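PDB 1ON3: methylmalonyl-CoA carboxyltransferase 12S subunit from Propionibacterium freudenreichii, which transfers the carboxyl group of methylmalonyl-CoA to the biotin of the 1.3S subunit, forming propanoyl-CoA and carboxylated 1.3S-biotin. Local coordinates for the methylmalonyl-coenzyme A and methylmalonic acid site and the interface of chains A and C. Coordinates in Å, arbitrary orientation; residue numbers count along the deposited sequence, not the author numbering. Chains: chain A/B/C, Methylmalonyl-CoA carboxyltransferase 12S subunit.

Contact 1: the methylmalonyl-coenzyme A and methylmalonic acid site. Residues chain A 34, 104, 107-108, 110, 140-145, 154, 177, 179-181, 202-204, 207; chain B 412-413, 438-439. With MCA (methylmalonyl-coenzyme A), chain D; DXX (methylmalonic acid), chain E.
Methylmalonyl-coenzyme A (MCA) lies in an active-site cleft between chains A and B, its adenine read by backbone: A:Ile144 N donates to MCA N1 at 3.1 Å, while the exocyclic N6 is shared by the carbonyls of A:Gly140 and A:Ala142, reaching both from above the carbonyl plane. A:Ser110 CB sits over one face of the six-membered ring, 3.6 Å from the centroid; its OG, lodged between the backbone N and C (chi1 60°), turns to A:Met107 O at 2.8 Å and accepts A:Arg143 NE, which meets it in the guanidinium plane. A glycine here would remove CB and OG, and would probably cost the adenine its packing on that face and A:Arg143 NE its acceptor. A:Arg34, extended from CG to NE, reaches the 3'-phosphate with NH2 in a salt bridge to O33, 36° out of the guanidinium plane. At the acyl end the carboxylate is gripped from both chains: A:Gly181 N bonds MCA OS5 at 2.7 Å and B:Gly413 N bonds MCA OS4 at 3.1 Å. A:Ala142 N holds the thioester oxygen OS1 and would probably stabilise negative charge there as the carboxyl group leaves. Methylmalonic acid (DXX) binds alongside, A:Gly204 N to DXX O at 3.0 Å, its CB packed against A:Val207 CG2. The N-terminal domain of chain A contributes loops, 3-10 helices, strand 177-179 and helices 32-40 and 205-212; the C-terminal one of chain B adds the start of helix 412-416 and loop 438-439.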
loop_
_atom_site.group_PDB
_atom_site.type_symbol
_atom_site.label_atom_id
_atom_site.label_comp_id
_atom_site.label_asym_id
_atom_site.label_seq_id
_atom_site.Cartn_x
_atom_site.Cartn_y
_atom_site.Cartn_z
ATOM N N ARG A 34 -9.450 -51.893 21.305
ATOM C CA ARG A 34 -9.505 -50.492 21.693
ATOM C C ARG A 34 -10.635 -49.735 20.996
ATOM O O ARG A 34 -11.193 -48.798 21.561
ATOM C CB ARG A 34 -8.160 -49.818 21.424
ATOM C CG ARG A 34 -7.050 -50.322 22.334
ATOM C CD ARG A 34 -5.731 -49.625 22.066
ATOM N NE ARG A 34 -4.648 -50.219 22.844
ATOM C CZ ARG A 34 -4.536 -50.143 24.166
ATOM N NH1 ARG A 34 -5.440 -49.489 24.881
ATOM N NH2 ARG A 34 -3.520 -50.737 24.775
ATOM N N PHE A 104 -7.805 -41.699 19.870
ATOM C CA PHE A 104 -7.516 -42.133 21.224
ATOM C C PHE A 104 -7.079 -43.601 21.275
ATOM O O PHE A 104 -6.431 -44.006 22.230
ATOM C CB PHE A 104 -8.745 -41.958 22.118
ATOM C CG PHE A 104 -8.479 -42.215 23.571
ATOM C CD1 PHE A 104 -7.794 -41.277 24.346
ATOM C CD2 PHE A 104 -8.909 -43.398 24.173
ATOM C CE1 PHE A 104 -7.542 -41.510 25.711
ATOM C CE2 PHE A 104 -8.662 -43.643 25.541
ATOM C CZ PHE A 104 -7.978 -42.698 26.305
ATOM N N MET A 107 -2.138 -45.029 21.546
ATOM C CA MET A 107 -1.423 -44.456 22.689
ATOM C C MET A 107 -2.227 -43.339 23.337
ATOM O O MET A 107 -1.709 -42.250 23.592
ATOM C CB MET A 107 -0.050 -43.923 22.274
ATOM C CG MET A 107 0.917 -44.991 21.758
ATOM S SD MET A 107 2.603 -44.349 21.510
ATOM C CE MET A 107 3.076 -44.018 23.213
ATOM N N GLY A 108 -3.500 -43.619 23.594
ATOM C CA GLY A 108 -4.373 -42.644 24.225
ATOM C C GLY A 108 -4.469 -41.316 23.499
ATOM O O GLY A 108 -4.741 -40.284 24.112
ATOM N N SER A 110 -2.282 -39.527 22.652
ATOM C CA SER A 110 -1.214 -38.653 23.136
ATOM C C SER A 110 -0.566 -37.941 21.941
ATOM O O SER A 110 -0.289 -38.554 20.918
ATOM C CB SER A 110 -0.154 -39.462 23.911
ATOM O OG SER A 110 0.445 -40.457 23.099
ATOM N N GLY A 140 -4.737 -37.819 25.841
ATOM C CA GLY A 140 -4.171 -37.791 27.175
ATOM C C GLY A 140 -3.094 -36.722 27.293
ATOM O O GLY A 140 -2.422 -36.617 28.319
ATOM N N GLY A 141 -2.922 -35.925 26.241
ATOM C CA GLY A 141 -1.920 -34.865 26.271
ATOM C C GLY A 141 -0.622 -35.180 25.542
ATOM O O GLY A 141 -0.542 -36.148 24.791
ATOM N N ALA A 142 0.404 -34.358 25.754
ATOM C CA ALA A 142 1.688 -34.589 25.098
ATOM C C ALA A 142 2.179 -35.994 25.426
ATOM O O ALA A 142 2.067 -36.450 26.556
ATOM C CB ALA A 142 2.720 -33.545 25.545
ATOM N N ARG A 143 2.718 -36.672 24.421
ATOM C CA ARG A 143 3.221 -38.026 24.580
ATOM C C ARG A 143 4.431 -38.019 25.508
ATOM O O ARG A 143 5.529 -37.597 25.121
ATOM C CB ARG A 143 3.614 -38.594 23.218
ATOM C CG ARG A 143 3.700 -40.112 23.192
ATOM C CD ARG A 143 3.943 -40.606 21.786
ATOM N NE ARG A 143 2.753 -40.457 20.944
ATOM C CZ ARG A 143 2.773 -40.526 19.617
ATOM N NH1 ARG A 143 3.917 -40.729 18.979
ATOM N NH2 ARG A 143 1.646 -40.424 18.928
ATOM N N ILE A 144 4.223 -38.502 26.728
ATOM C CA ILE A 144 5.270 -38.528 27.736
ATOM C C ILE A 144 6.585 -39.194 27.324
ATOM O O ILE A 144 7.648 -38.704 27.693
ATOM C CB ILE A 144 4.738 -39.171 29.034
ATOM C CG1 ILE A 144 3.485 -38.422 29.494
ATOM C CG2 ILE A 144 5.794 -39.106 30.133
ATOM C CD1 ILE A 144 2.828 -39.014 30.740
ATOM N N GLN A 145 6.523 -40.288 26.562
ATOM C CA GLN A 145 7.733 -40.991 26.128
ATOM C C GLN A 145 8.665 -40.144 25.272
ATOM O O GLN A 145 9.862 -40.441 25.172
ATOM C CB GLN A 145 7.402 -42.243 25.303
ATOM C CG GLN A 145 6.766 -43.408 26.038
ATOM C CD GLN A 145 5.253 -43.365 25.998
ATOM O OE1 GLN A 145 4.585 -44.357 26.288
ATOM N NE2 GLN A 145 4.703 -42.212 25.645
ATOM N N TYR A 154 3.579 -29.012 20.724
ATOM C CA TYR A 154 2.505 -28.158 21.217
ATOM C C TYR A 154 2.815 -26.670 21.047
ATOM O O TYR A 154 1.910 -25.863 20.795
ATOM C CB TYR A 154 2.238 -28.442 22.691
ATOM C CG TYR A 154 1.312 -29.607 22.956
ATOM C CD1 TYR A 154 1.037 -30.008 24.263
ATOM C CD2 TYR A 154 0.647 -30.257 21.914
ATOM C CE1 TYR A 154 0.123 -31.013 24.531
ATOM C CE2 TYR A 154 -0.275 -31.268 22.175
ATOM C CZ TYR A 154 -0.532 -31.637 23.490
ATOM O OH TYR A 154 -1.451 -32.623 23.772
ATOM N N PRO A 177 -10.916 -37.238 26.445
ATOM C CA PRO A 177 -10.066 -36.519 27.399
ATOM C C PRO A 177 -9.290 -35.440 26.636
ATOM O O PRO A 177 -9.165 -35.497 25.406
ATOM C CB PRO A 177 -9.113 -37.599 27.906
ATOM C CG PRO A 177 -9.865 -38.872 27.705
ATOM C CD PRO A 177 -10.550 -38.661 26.378
ATOM N N ALA A 179 -6.299 -33.794 28.562
ATOM C CA ALA A 179 -5.603 -33.579 29.830
ATOM C C ALA A 179 -4.336 -32.757 29.835
ATOM O O ALA A 179 -3.304 -33.193 29.336
ATOM C CB ALA A 179 -5.325 -34.929 30.479
ATOM N N GLY A 180 -4.415 -31.586 30.460
ATOM C CA GLY A 180 -3.250 -30.727 30.555
ATOM C C GLY A 180 -3.237 -29.564 29.580
ATOM O O GLY A 180 -4.271 -29.203 29.009
ATOM N N GLY A 181 -2.046 -28.995 29.399
ATOM C CA GLY A 181 -1.852 -27.859 28.515
ATOM C C GLY A 181 -2.335 -28.058 27.093
ATOM O O GLY A 181 -2.398 -27.107 26.319
ATOM N N ILE A 202 -6.243 -28.254 33.042
ATOM C CA ILE A 202 -4.810 -27.994 33.000
ATOM C C ILE A 202 -4.123 -28.935 33.990
ATOM O O ILE A 202 -3.086 -29.527 33.690
ATOM C CB ILE A 202 -4.511 -26.514 33.367
ATOM C CG1 ILE A 202 -5.108 -25.586 32.295
ATOM C CG2 ILE A 202 -3.012 -26.289 33.493
ATOM C CD1 ILE A 202 -4.562 -25.835 30.889
ATOM N N THR A 203 -4.720 -29.087 35.163
ATOM C CA THR A 203 -4.167 -29.969 36.185
ATOM C C THR A 203 -5.241 -30.974 36.610
ATOM O O THR A 203 -6.319 -30.584 37.054
ATOM C CB THR A 203 -3.712 -29.162 37.420
ATOM O OG1 THR A 203 -2.849 -28.093 37.003
ATOM C CG2 THR A 203 -2.968 -30.073 38.411
ATOM N N GLY A 204 -4.929 -32.260 36.477
ATOM C CA GLY A 204 -5.867 -33.314 36.836
ATOM C C GLY A 204 -6.207 -33.433 38.315
ATOM O O GLY A 204 -5.451 -32.965 39.173
ATOM N N VAL A 207 -3.358 -34.788 40.847
ATOM C CA VAL A 207 -2.328 -33.821 41.187
ATOM C C VAL A 207 -2.898 -32.766 42.124
ATOM O O VAL A 207 -2.255 -32.390 43.099
ATOM C CB VAL A 207 -1.762 -33.145 39.926
ATOM C CG1 VAL A 207 -0.753 -32.081 40.316
ATOM C CG2 VAL A 207 -1.111 -34.191 39.028
ATOM N N GLY B 412 6.364 -28.094 30.893
ATOM C CA GLY B 412 5.240 -28.115 29.973
ATOM C C GLY B 412 4.700 -26.795 29.462
ATOM O O GLY B 412 5.449 -25.908 29.058
ATOM N N GLY B 413 3.377 -26.686 29.465
ATOM C CA GLY B 413 2.720 -25.489 28.985
ATOM C C GLY B 413 3.181 -24.184 29.605
ATOM O O GLY B 413 3.218 -23.166 28.917
ATOM N N VAL B 438 8.625 -31.857 29.666
ATOM C CA VAL B 438 7.205 -31.834 29.346
ATOM C C VAL B 438 6.451 -31.913 30.676
ATOM O O VAL B 438 5.383 -31.319 30.844
ATOM C CB VAL B 438 6.827 -33.005 28.401
ATOM C CG1 VAL B 438 6.622 -34.292 29.190
ATOM C CG2 VAL B 438 5.586 -32.628 27.584
ATOM N N MET B 439 7.038 -32.627 31.635
ATOM C CA MET B 439 6.460 -32.771 32.973
ATOM C C MET B 439 7.537 -33.343 33.894
ATOM O O MET B 439 8.541 -33.880 33.423
ATOM C CB MET B 439 5.244 -33.715 32.951
ATOM C CG MET B 439 5.589 -35.196 32.902
ATOM S SD MET B 439 4.167 -36.266 32.517
ATOM C CE MET B 439 3.432 -36.456 34.132
HETATM C C8 MCA D . -2.497 -41.517 28.189
HETATM N N9 MCA D . -1.616 -42.460 27.650
HETATM C C4 MCA D . -0.476 -41.739 27.365
HETATM C C5 MCA D . -0.760 -40.413 27.753
HETATM N N7 MCA D . -2.035 -40.300 28.269
HETATM N N3 MCA D . 0.713 -42.203 26.810
HETATM C C2 MCA D . 1.645 -41.205 26.656
HETATM N N1 MCA D . 1.483 -39.887 26.992
HETATM C C6 MCA D . 0.280 -39.446 27.550
HETATM N N6 MCA D . 0.170 -38.151 27.860
HETATM C "C1'" MCA D . -1.731 -43.799 27.406
HETATM C "C2'" MCA D . -1.982 -44.515 28.740
HETATM O "O2'" MCA D . -0.779 -44.785 29.417
HETATM C "C3'" MCA D . -2.788 -45.712 28.289
HETATM O "O3'" MCA D . -1.920 -46.782 27.953
HETATM C "C4'" MCA D . -3.629 -45.214 27.091
HETATM O "O4'" MCA D . -2.881 -44.038 26.593
HETATM C "C5'" MCA D . -5.086 -44.680 27.386
HETATM O "O5'" MCA D . -5.253 -44.751 28.577
HETATM P P1 MCA D . -5.940 -45.171 29.711
HETATM O O11 MCA D . -5.263 -45.000 30.893
HETATM O O12 MCA D . -6.100 -46.418 29.250
HETATM O O6 MCA D . -7.314 -44.314 30.000
HETATM P P2 MCA D . -8.371 -43.598 30.388
HETATM O O21 MCA D . -8.444 -44.472 31.459
HETATM O O22 MCA D . -9.400 -43.272 29.493
HETATM O O7 MCA D . -7.764 -42.236 31.010
HETATM C CPB MCA D . -7.109 -41.435 30.400
HETATM C CPA MCA D . -6.480 -40.157 30.922
HETATM C CP7 MCA D . -5.237 -40.833 31.550
HETATM C CP9 MCA D . -7.444 -39.329 31.796
HETATM C CP8 MCA D . -6.118 -39.288 29.692
HETATM O OP3 MCA D . -4.541 -41.464 30.751
HETATM C CP6 MCA D . -4.236 -40.083 32.214
HETATM O OP2 MCA D . -4.611 -39.300 33.160
HETATM N NP2 MCA D . -2.821 -40.198 31.813
HETATM C CP5 MCA D . -2.291 -38.984 31.293
HETATM C CP4 MCA D . -2.267 -37.566 31.471
HETATM C CP3 MCA D . -1.093 -36.698 31.484
HETATM O OP1 MCA D . -0.308 -37.157 32.485
HETATM N NP1 MCA D . -0.600 -35.547 30.697
HETATM C CP2 MCA D . 0.670 -35.039 31.164
HETATM C CP1 MCA D . 1.078 -33.993 30.194
HETATM P P3 MCA D . -1.923 -48.411 27.658
HETATM O O31 MCA D . -2.286 -48.619 29.101
HETATM O O32 MCA D . -0.505 -48.817 27.346
HETATM O O33 MCA D . -2.960 -49.026 26.748
HETATM S S MCA D . 2.404 -33.251 30.458
HETATM C CS1 MCA D . 1.954 -32.488 29.088
HETATM O OS1 MCA D . 0.984 -32.579 28.282
HETATM C CS2 MCA D . 2.002 -31.104 29.333
HETATM C CS3 MCA D . 2.818 -30.383 28.573
HETATM C CS4 MCA D . 1.293 -30.078 30.257
HETATM O OS4 MCA D . 1.910 -29.123 30.734
HETATM O OS5 MCA D . 0.102 -30.292 30.481
HETATM C C1 DXX E . 0.940 -32.384 34.775
HETATM O O1 DXX E . 1.647 -33.478 34.647
HETATM C CA DXX E . -0.171 -32.497 35.234
HETATM C CB DXX E . -0.099 -31.840 36.477
HETATM C C DXX E . -1.374 -33.125 34.722
HETATM O O DXX E . -2.216 -33.341 35.612
HETATM O O2 DXX E . -1.555 -33.421 33.537
HETATM O O HOH W 1 -0.797 -28.358 32.445
HETATM O O HOH W 2 1.765 -44.711 26.709
HETATM O O HOH W 3 -1.607 -31.783 27.638
#

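Contact 2: the interface of chains A and C. Residues chain A 478, 488-489; chain C 8, 15, 18-19, 22-23, 65.
C:Arg23 leaves helix 12-27 with CG anti to its backbone N (chi1 -167°), then folds at chi3 and turns the edge of its guanidinium to the short strand 488-489 of chain A. A:Asp488 also carries CG anti to the backbone N, and the two side chains meet roughly perpendicular, with carboxylate and guanidinium planes 82° apart. The salt bridge is therefore carried mainly by one oxygen: NH1 of C:Arg23 donates to the syn lone pair of A:Asp488 OD2 at 3.0 Å, almost exactly in the guanidinium plane and nearly straight. NH2 of C:Arg23 reaches A:Val489 O at 2.8 Å, almost in line with the carbonyl bond, so adjoining residues fix the rotation of the guanidinium. A weak bond from A:Val489 N to OD2 helps to steady the carboxylate.

Beside this polar grip, A:Tyr478 enters with its ring edge toward C:Phe65. The side chains run side by side in the same direction, yet their planes stand 73° apart, with CE2 of C:Phe65 lying in the plane of the tyrosine ring, 3.9 Å from A:Tyr478 CE2. The phenol tip crosses C:Leu19 obliquely, A:Tyr478 OH lying 3.6 Å from C:Leu19 CD1, and that methyl also packs 3.8 Å from A:Val489 CB. A water 2.6 Å from A:Tyr478 OH links the phenol to C:Arg15 O and the amide oxygen C:Gln18 OE1. A second water joins A:Tyr478 O to C:Phe65 O. In this homohexamer the patch sets helix 477-482 and strand 488-489 of chain A, in the C-terminal carboxyltransferase domain, against the N-terminal helix 12-27 and a loop of chain C.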
loop_
_atom_site.group_PDB
_atom_site.type_symbol
_atom_site.label_atom_id
_atom_site.label_comp_id
_atom_site.label_asym_id
_atom_site.label_seq_id
_atom_site.Cartn_x
_atom_site.Cartn_y
_atom_site.Cartn_z
ATOM N N TYR A 478 -38.047 10.369 24.040
ATOM C CA TYR A 478 -38.100 11.611 23.284
ATOM C C TYR A 478 -36.941 12.548 23.557
ATOM O O TYR A 478 -36.585 13.362 22.706
ATOM C CB TYR A 478 -39.433 12.317 23.528
ATOM C CG TYR A 478 -40.602 11.484 23.076
ATOM C CD1 TYR A 478 -41.246 10.614 23.954
ATOM C CD2 TYR A 478 -41.025 11.515 21.748
ATOM C CE1 TYR A 478 -42.281 9.796 23.523
ATOM C CE2 TYR A 478 -42.057 10.699 21.304
ATOM C CZ TYR A 478 -42.680 9.842 22.196
ATOM O OH TYR A 478 -43.687 9.024 21.752
ATOM N N ASP A 488 -34.455 7.484 16.044
ATOM C CA ASP A 488 -35.906 7.595 16.031
ATOM C C ASP A 488 -36.473 6.819 17.207
ATOM O O ASP A 488 -35.780 6.006 17.828
ATOM C CB ASP A 488 -36.402 6.956 14.730
ATOM C CG ASP A 488 -37.834 7.294 14.391
ATOM O OD1 ASP A 488 -38.383 6.621 13.489
ATOM O OD2 ASP A 488 -38.418 8.219 14.987
ATOM N N VAL A 489 -37.730 7.103 17.524
ATOM C CA VAL A 489 -38.440 6.388 18.568
ATOM C C VAL A 489 -39.359 5.559 17.692
ATOM O O VAL A 489 -39.997 6.083 16.767
ATOM C CB VAL A 489 -39.258 7.312 19.462
ATOM C CG1 VAL A 489 -39.972 6.478 20.530
ATOM C CG2 VAL A 489 -38.342 8.340 20.109
ATOM N N LEU C 8 -46.156 9.999 29.265
ATOM C CA LEU C 8 -46.139 8.665 28.603
ATOM C C LEU C 8 -47.364 7.848 29.006
ATOM O O LEU C 8 -47.619 7.642 30.193
ATOM C CB LEU C 8 -44.863 7.904 28.981
ATOM C CG LEU C 8 -43.520 8.518 28.569
ATOM C CD1 LEU C 8 -42.372 7.651 29.078
ATOM C CD2 LEU C 8 -43.452 8.650 27.048
ATOM N N ARG C 15 -48.707 4.158 24.270
ATOM C CA ARG C 15 -47.487 4.891 23.949
ATOM C C ARG C 15 -47.225 4.877 22.447
ATOM O O ARG C 15 -46.659 5.826 21.899
ATOM C CB ARG C 15 -46.291 4.300 24.694
ATOM C CG ARG C 15 -46.377 4.476 26.199
ATOM C CD ARG C 15 -45.043 4.217 26.855
ATOM N NE ARG C 15 -45.142 4.264 28.305
ATOM C CZ ARG C 15 -44.100 4.375 29.120
ATOM N NH1 ARG C 15 -42.871 4.456 28.621
ATOM N NH2 ARG C 15 -44.286 4.404 30.432
ATOM N N GLN C 18 -49.458 7.441 21.003
ATOM C CA GLN C 18 -48.921 8.739 21.373
ATOM C C GLN C 18 -47.770 9.105 20.434
ATOM O O GLN C 18 -47.649 10.244 19.993
ATOM C CB GLN C 18 -48.435 8.681 22.818
ATOM C CG GLN C 18 -47.715 9.914 23.293
ATOM C CD GLN C 18 -47.332 9.821 24.756
ATOM O OE1 GLN C 18 -46.578 8.931 25.163
ATOM N NE2 GLN C 18 -47.853 10.743 25.560
ATOM N N LEU C 19 -46.932 8.118 20.135
ATOM C CA LEU C 19 -45.803 8.308 19.238
ATOM C C LEU C 19 -46.297 8.751 17.867
ATOM O O LEU C 19 -45.744 9.680 17.263
ATOM C CB LEU C 19 -45.024 6.996 19.124
ATOM C CG LEU C 19 -43.879 6.889 18.106
ATOM C CD1 LEU C 19 -42.810 7.952 18.383
ATOM C CD2 LEU C 19 -43.274 5.489 18.201
ATOM N N GLN C 22 -47.436 12.371 17.995
ATOM C CA GLN C 22 -46.285 13.257 18.128
ATOM C C GLN C 22 -45.559 13.367 16.791
ATOM O O GLN C 22 -45.134 14.453 16.394
ATOM C CB GLN C 22 -45.303 12.715 19.171
ATOM C CG GLN C 22 -45.863 12.525 20.565
ATOM C CD GLN C 22 -46.359 13.815 21.172
ATOM O OE1 GLN C 22 -47.417 14.329 20.797
ATOM N NE2 GLN C 22 -45.591 14.357 22.112
ATOM N N ARG C 23 -45.427 12.240 16.094
ATOM C CA ARG C 23 -44.732 12.234 14.810
ATOM C C ARG C 23 -45.502 13.043 13.784
ATOM O O ARG C 23 -44.905 13.747 12.970
ATOM C CB ARG C 23 -44.535 10.803 14.293
ATOM C CG ARG C 23 -43.548 10.700 13.116
ATOM C CD ARG C 23 -43.519 9.298 12.510
ATOM N NE ARG C 23 -43.178 8.277 13.497
ATOM C CZ ARG C 23 -41.960 8.103 14.000
ATOM N NH1 ARG C 23 -40.962 8.881 13.603
ATOM N NH2 ARG C 23 -41.745 7.160 14.910
ATOM N N PHE C 65 -37.371 13.604 15.421
ATOM C CA PHE C 65 -37.559 14.126 16.770
ATOM C C PHE C 65 -36.349 14.858 17.347
ATOM O O PHE C 65 -36.343 15.198 18.527
ATOM C CB PHE C 65 -37.959 12.994 17.730
ATOM C CG PHE C 65 -39.352 12.460 17.513
ATOM C CD1 PHE C 65 -39.569 11.310 16.762
ATOM C CD2 PHE C 65 -40.452 13.095 18.090
ATOM C CE1 PHE C 65 -40.861 10.796 16.589
ATOM C CE2 PHE C 65 -41.744 12.589 17.920
ATOM C CZ PHE C 65 -41.944 11.438 17.171
HETATM O O HOH W 4 -45.059 7.531 23.428
HETATM O O HOH W 5 -37.911 14.830 20.735
#

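About 62 Å separates the centres of contact 1 and contact 2, and they have no residue in common, so direct coupling between these copies is not evident from the structure. Both nevertheless join the N-terminal part of one subunit to the C-terminal part of another. Chain A supplies N-terminal elements to contact 1, opposite helix 412-416 of chain B, but C-terminal elements to contact 2, opposite helix 12-27 of chain C. One subunit thus faces two neighbours: its pairing with chain B probably completes the active site, while the A-C contact helps to hold the hexameric core together.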